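Local coordinates for 14L protein (Yaba-like disease virus, PDB 4EKX) that probably binds host interleukin-18 as a secreted viral decoy of the immunoglobulin-like type and so blunts the inflammatory response, at residues Leu21-Asp26 with Ser33-Ile38. The protein carries 2 engineered substitutions. Sequence-based numbering, arbitrary orientation.
Sequences LECRGD and SYVYWI
Cys23 and Gly25 on strand 21-26 pack against Val35 and the indole of Trp37 on strand 34-38, the two strands running nearly antiparallel at 152° in different sheets, 6.8 Å apart at closest approach with no hydrogen bond between them. The six-membered ring of Trp37 meets the other strand obliquely: CZ2 lies 3.5 Å from Cys23 CB and 3.8 Å from Leu21 CB, and the Leu21 and Trp37 side chains cross at about a right angle. A broad, flat indole suits this place because it spans two residues of the opposite strand, and its buried NE1 is satisfied by the carbonyl of Ala73. Cys23 SG, anti to its own backbone N (chi1 178°), lies obliquely to the same ring and 4.1 Å from Val35 CB; its disulfide to Cys91 ties the two sheets covalently. Compact, branched Val35 fits against both Cys23 and Gly25, one methyl to each: CG2 rests on Cys23 O at 3.7 Å, while CG1 lies 3.7 Å from Gly25 CA, room that exists because glycine has no CB. On the outer side, Glu22 and Arg24 form a salt bridge, and each also pairs with the oppositely charged one of the two in the second subunit. The two facing sheets, their apolar core and the bridging disulfide are characteristic of an immunoglobulin-like β-sandwich.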
# COMPACT_ATOMS: atom_id res chain seq x y z
N LEU D 21 -8.53 -7.42 -0.71
CA LEU D 21 -8.18 -7.40 -2.12
C LEU D 21 -8.00 -5.96 -2.50
O LEU D 21 -8.83 -5.12 -2.16
CB LEU D 21 -9.28 -8.02 -2.98
CG LEU D 21 -9.92 -9.30 -2.40
CD1 LEU D 21 -10.92 -9.88 -3.39
CD2 LEU D 21 -8.85 -10.33 -2.04
N GLU D 22 -6.92 -5.68 -3.23
CA GLU D 22 -6.61 -4.31 -3.62
C GLU D 22 -6.81 -4.17 -5.11
O GLU D 22 -6.15 -4.83 -5.91
CB GLU D 22 -5.16 -3.98 -3.28
CG GLU D 22 -4.79 -4.31 -1.83
CD GLU D 22 -3.28 -4.40 -1.62
OE1 GLU D 22 -2.56 -4.55 -2.62
OE2 GLU D 22 -2.84 -4.34 -0.45
N CYS D 23 -7.74 -3.30 -5.48
CA CYS D 23 -7.90 -3.00 -6.88
C CYS D 23 -7.35 -1.62 -7.21
O CYS D 23 -7.71 -0.63 -6.57
CB CYS D 23 -9.36 -3.10 -7.29
SG CYS D 23 -9.54 -2.66 -9.08
N ARG D 24 -6.46 -1.57 -8.19
CA ARG D 24 -5.89 -0.31 -8.64
C ARG D 24 -6.13 -0.15 -10.12
O ARG D 24 -5.94 -1.09 -10.90
CB ARG D 24 -4.38 -0.27 -8.37
CG ARG D 24 -4.00 -0.34 -6.90
CD ARG D 24 -2.50 -0.38 -6.73
NE ARG D 24 -2.08 -0.40 -5.33
CZ ARG D 24 -1.88 -1.51 -4.63
NH1 ARG D 24 -2.04 -2.71 -5.19
NH2 ARG D 24 -1.49 -1.42 -3.36
N GLY D 25 -6.54 1.05 -10.52
CA GLY D 25 -6.65 1.36 -11.92
C GLY D 25 -5.49 2.23 -12.37
O GLY D 25 -4.80 2.86 -11.56
N ASP D 26 -5.27 2.26 -13.68
CA ASP D 26 -4.30 3.16 -14.27
C ASP D 26 -5.02 3.80 -15.46
O ASP D 26 -5.46 3.10 -16.36
CB ASP D 26 -3.07 2.37 -14.71
CG ASP D 26 -1.89 3.26 -15.01
OD1 ASP D 26 -2.10 4.38 -15.53
OD2 ASP D 26 -0.75 2.84 -14.71
N SER D 33 -11.40 9.24 -13.47
CA SER D 33 -11.23 7.79 -13.47
C SER D 33 -11.39 7.27 -12.07
O SER D 33 -11.01 7.91 -11.10
CB SER D 33 -9.86 7.40 -14.01
OG SER D 33 -8.83 8.04 -13.29
N TYR D 34 -12.00 6.10 -11.96
CA TYR D 34 -12.22 5.52 -10.66
C TYR D 34 -12.39 4.02 -10.78
O TYR D 34 -12.69 3.53 -11.86
CB TYR D 34 -13.41 6.18 -9.95
CG TYR D 34 -14.68 6.39 -10.76
CD1 TYR D 34 -14.79 7.46 -11.66
CD2 TYR D 34 -15.79 5.56 -10.59
CE1 TYR D 34 -15.95 7.66 -12.38
CE2 TYR D 34 -16.96 5.77 -11.30
CZ TYR D 34 -17.04 6.81 -12.20
OH TYR D 34 -18.20 7.01 -12.90
N VAL D 35 -12.17 3.30 -9.68
CA VAL D 35 -12.40 1.87 -9.65
C VAL D 35 -13.34 1.50 -8.50
O VAL D 35 -13.45 2.22 -7.51
CB VAL D 35 -11.09 1.06 -9.52
CG1 VAL D 35 -10.20 1.25 -10.76
CG2 VAL D 35 -10.33 1.45 -8.25
N TYR D 36 -14.04 0.39 -8.66
CA TYR D 36 -14.87 -0.14 -7.57
C TYR D 36 -15.21 -1.58 -7.85
O TYR D 36 -14.98 -2.09 -8.95
CB TYR D 36 -16.17 0.65 -7.43
CG TYR D 36 -17.00 0.66 -8.68
CD1 TYR D 36 -16.75 1.59 -9.71
CD2 TYR D 36 -18.05 -0.25 -8.86
CE1 TYR D 36 -17.52 1.60 -10.87
CE2 TYR D 36 -18.81 -0.24 -10.02
CZ TYR D 36 -18.54 0.69 -11.02
OH TYR D 36 -19.29 0.72 -12.18
N TRP D 37 -15.80 -2.22 -6.85
CA TRP D 37 -16.07 -3.64 -6.91
C TRP D 37 -17.53 -3.97 -7.25
O TRP D 37 -18.45 -3.23 -6.89
CB TRP D 37 -15.67 -4.29 -5.58
CG TRP D 37 -14.17 -4.32 -5.37
CD1 TRP D 37 -13.38 -3.35 -4.80
CD2 TRP D 37 -13.29 -5.37 -5.76
NE1 TRP D 37 -12.05 -3.75 -4.81
CE2 TRP D 37 -11.97 -4.98 -5.40
CE3 TRP D 37 -13.48 -6.61 -6.39
CZ2 TRP D 37 -10.87 -5.80 -5.61
CZ3 TRP D 37 -12.38 -7.41 -6.62
CH2 TRP D 37 -11.08 -7.01 -6.23
N ILE D 38 -17.70 -5.08 -7.98
CA ILE D 38 -19.01 -5.68 -8.22
C ILE D 38 -18.92 -7.13 -7.76
O ILE D 38 -18.00 -7.86 -8.15
CB ILE D 38 -19.41 -5.61 -9.71
CG1 ILE D 38 -19.57 -4.15 -10.15
CG2 ILE D 38 -20.71 -6.41 -9.95
CD1 ILE D 38 -19.95 -3.96 -11.63